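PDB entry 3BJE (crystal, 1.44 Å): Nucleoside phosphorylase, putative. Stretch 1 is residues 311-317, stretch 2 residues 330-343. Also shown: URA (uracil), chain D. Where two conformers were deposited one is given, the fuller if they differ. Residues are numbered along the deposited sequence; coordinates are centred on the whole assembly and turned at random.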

# COMPACT_ATOMS: atom_id res chain seq x y z
N ALA A 311 -10.15 -5.26 -14.27
CA ALA A 311 -10.38 -4.02 -13.53
C ALA A 311 -11.11 -3.02 -14.40
O ALA A 311 -10.95 -3.01 -15.63
CB ALA A 311 -9.03 -3.43 -13.06
N ALA A 312 -11.90 -2.18 -13.76
CA ALA A 312 -12.56 -1.07 -14.43
C ALA A 312 -12.63 0.03 -13.40
O ALA A 312 -13.02 -0.22 -12.27
CB ALA A 312 -13.96 -1.45 -14.91
N CYS A 313 -12.26 1.25 -13.78
CA CYS A 313 -12.18 2.34 -12.81
C CYS A 313 -12.81 3.60 -13.34
O CYS A 313 -12.59 3.95 -14.48
CB CYS A 313 -10.72 2.63 -12.47
SG CYS A 313 -9.80 1.25 -11.75
N VAL A 314 -13.57 4.29 -12.49
CA VAL A 314 -14.18 5.55 -12.84
C VAL A 314 -13.11 6.65 -12.86
O VAL A 314 -12.36 6.80 -11.90
CB VAL A 314 -15.33 5.90 -11.84
CG1 VAL A 314 -15.97 7.25 -12.16
CG2 VAL A 314 -16.40 4.80 -11.83
N VAL A 315 -13.09 7.44 -13.93
CA VAL A 315 -12.09 8.50 -14.08
C VAL A 315 -12.51 9.70 -13.23
O VAL A 315 -13.44 10.41 -13.58
CB VAL A 315 -11.89 8.90 -15.56
CG1 VAL A 315 -10.88 10.08 -15.72
CG2 VAL A 315 -11.42 7.70 -16.36
N VAL A 316 -11.84 9.89 -12.10
CA VAL A 316 -12.14 11.00 -11.18
C VAL A 316 -11.12 12.14 -11.24
O VAL A 316 -11.33 13.19 -10.63
CB VAL A 316 -12.27 10.52 -9.73
CG1 VAL A 316 -13.37 9.46 -9.61
CG2 VAL A 316 -10.93 9.96 -9.23
N SER A 317 -10.04 11.94 -11.97
CA SER A 317 -9.04 12.98 -12.14
C SER A 317 -8.60 13.02 -13.59
O SER A 317 -8.14 12.02 -14.14
CB SER A 317 -7.83 12.72 -11.24
OG SER A 317 -6.81 13.67 -11.50
N GLN A 330 -21.73 13.75 -8.75
CA GLN A 330 -21.45 13.24 -10.11
C GLN A 330 -20.75 11.88 -10.07
O GLN A 330 -21.07 10.97 -10.84
CB GLN A 330 -20.59 14.25 -10.88
CG GLN A 330 -19.19 14.49 -10.27
CD GLN A 330 -18.51 15.72 -10.83
OE1 GLN A 330 -18.71 16.08 -11.99
NE2 GLN A 330 -17.71 16.38 -10.00
N LEU A 331 -19.80 11.73 -9.15
CA LEU A 331 -19.10 10.47 -8.96
C LEU A 331 -20.04 9.40 -8.40
O LEU A 331 -20.04 8.25 -8.86
CB LEU A 331 -17.90 10.67 -8.02
CG LEU A 331 -17.17 9.42 -7.53
CD1 LEU A 331 -16.76 8.52 -8.69
CD2 LEU A 331 -15.96 9.83 -6.72
N ASP A 332 -20.85 9.78 -7.42
CA ASP A 332 -21.79 8.86 -6.78
C ASP A 332 -22.73 8.25 -7.83
O ASP A 332 -22.99 7.06 -7.81
CB ASP A 332 -22.62 9.58 -5.71
CG ASP A 332 -21.81 9.99 -4.49
OD1 ASP A 332 -20.64 9.57 -4.35
OD2 ASP A 332 -22.36 10.73 -3.65
N ALA A 333 -23.21 9.09 -8.74
CA ALA A 333 -24.13 8.65 -9.79
C ALA A 333 -23.44 7.73 -10.80
O ALA A 333 -24.01 6.72 -11.22
CB ALA A 333 -24.73 9.86 -10.51
N ALA A 334 -22.22 8.09 -11.18
CA ALA A 334 -21.45 7.26 -12.09
C ALA A 334 -21.13 5.91 -11.44
O ALA A 334 -21.26 4.87 -12.08
CB ALA A 334 -20.15 7.97 -12.51
N MET A 335 -20.77 5.95 -10.16
CA MET A 335 -20.41 4.72 -9.45
C MET A 335 -21.62 3.80 -9.33
O MET A 335 -21.46 2.59 -9.45
CB MET A 335 -19.82 5.04 -8.07
CG MET A 335 -19.15 3.85 -7.39
SD MET A 335 -17.82 3.07 -8.36
CE MET A 335 -16.51 4.30 -8.26
N LYS A 336 -22.82 4.35 -9.15
CA LYS A 336 -24.02 3.52 -9.10
C LYS A 336 -24.24 2.76 -10.41
O LYS A 336 -24.53 1.57 -10.40
CB LYS A 336 -25.26 4.35 -8.72
CG LYS A 336 -25.22 4.81 -7.27
CD LYS A 336 -26.48 5.52 -6.82
CE LYS A 336 -26.20 6.42 -5.60
NZ LYS A 336 -25.41 5.75 -4.53
N ARG A 337 -24.04 3.43 -11.55
CA ARG A 337 -24.17 2.76 -12.85
C ARG A 337 -23.11 1.68 -13.00
O ARG A 337 -23.38 0.59 -13.49
CB ARG A 337 -24.01 3.76 -14.00
CG ARG A 337 -25.10 4.81 -14.07
CD ARG A 337 -24.97 5.61 -15.36
NE ARG A 337 -23.83 6.52 -15.32
CZ ARG A 337 -23.87 7.77 -14.87
NH1 ARG A 337 -24.99 8.31 -14.40
NH2 ARG A 337 -22.77 8.50 -14.89
N CYS A 338 -21.89 1.99 -12.59
CA CYS A 338 -20.77 1.09 -12.82
C CYS A 338 -20.83 -0.12 -11.90
O CYS A 338 -20.37 -1.20 -12.28
CB CYS A 338 -19.45 1.84 -12.66
SG CYS A 338 -19.23 3.06 -13.98
N ILE A 339 -21.37 0.05 -10.69
CA ILE A 339 -21.56 -1.08 -9.79
C ILE A 339 -22.45 -2.12 -10.46
O ILE A 339 -22.13 -3.30 -10.48
CB ILE A 339 -22.14 -0.68 -8.42
CG1 ILE A 339 -21.11 0.10 -7.61
CG2 ILE A 339 -22.60 -1.92 -7.62
CD1 ILE A 339 -21.70 0.86 -6.43
N LYS A 340 -23.58 -1.67 -11.01
CA LYS A 340 -24.49 -2.59 -11.67
C LYS A 340 -23.83 -3.26 -12.87
O LYS A 340 -23.96 -4.46 -13.08
CB LYS A 340 -25.77 -1.88 -12.13
CG LYS A 340 -26.81 -2.85 -12.61
CD LYS A 340 -28.10 -2.16 -13.03
CE LYS A 340 -29.12 -3.17 -13.55
NZ LYS A 340 -28.56 -4.01 -14.64
N ILE A 341 -23.12 -2.47 -13.66
CA ILE A 341 -22.40 -3.00 -14.82
C ILE A 341 -21.40 -4.09 -14.40
O ILE A 341 -21.31 -5.13 -15.06
CB ILE A 341 -21.67 -1.85 -15.57
CG1 ILE A 341 -22.67 -1.02 -16.37
CG2 ILE A 341 -20.56 -2.39 -16.47
CD1 ILE A 341 -22.16 0.34 -16.81
N ILE A 342 -20.64 -3.84 -13.34
CA ILE A 342 -19.63 -4.81 -12.89
C ILE A 342 -20.26 -6.07 -12.28
O ILE A 342 -19.76 -7.17 -12.49
CB ILE A 342 -18.60 -4.17 -11.93
CG1 ILE A 342 -17.79 -3.11 -12.68
CG2 ILE A 342 -17.67 -5.24 -11.36
CD1 ILE A 342 -17.02 -3.67 -13.85
N LEU A 343 -21.37 -5.92 -11.55
CA LEU A 343 -22.08 -7.09 -11.03
C LEU A 343 -22.59 -7.94 -12.19
O LEU A 343 -22.46 -9.18 -12.19
CB LEU A 343 -23.22 -6.68 -10.10
CG LEU A 343 -22.78 -6.24 -8.70
CD1 LEU A 343 -23.88 -5.49 -7.94
CD2 LEU A 343 -22.29 -7.44 -7.87
N1 URA D . -6.73 7.36 -8.09
C2 URA D . -5.42 7.38 -8.42
O2 URA D . -4.62 6.46 -8.02
N3 URA D . -4.93 8.37 -9.15
C4 URA D . -5.72 9.37 -9.57
O4 URA D . -5.21 10.28 -10.26
C5 URA D . -7.06 9.39 -9.24
C6 URA D . -7.55 8.34 -8.48

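The strand 311-317 and the helix 330-343 run nearly antiparallel, at 166°, with axes 9.6 Å apart, and no hydrogen bond crosses between them: the contact is apolar packing. Its central bump is Val 314, which points toward the helix and has far more of its surface covered there than any other residue. Its two methyls straddle neighbouring helical turns. Val 314 CG1 lies 3.8 Å from Leu 331 CD1 and 4.3 Å from Ala 334 CB, while Val 314 CG2 lies 3.6 Å from Met 335 CE and 4.0 Å from Cys 338 SG. These four residues form the hollow, spaced as i, i+3, i+4 and i+7 along one helical face. Small Ala 334 and Cys 338 point toward the strand and keep the floor low; Leu 331 and Met 335 leave the backbone sideways, and their ends come nearer to form one wall.

Leu 331 also serves the strand residue two further on, its CD1 reaching Val 316 CG1 at 3.6 Å. Val 316 is two-sided, since its CG2 sits 3.8 Å from C6 of the uracil. The sizes reverse: Ala 312 offers only a methyl, and the longer Ile 342 fills the gap, its CD1 3.9 Å from Ala 312 CB. Between these positions, Cys 313 and Val 315 point away, the alternation expected of a strand.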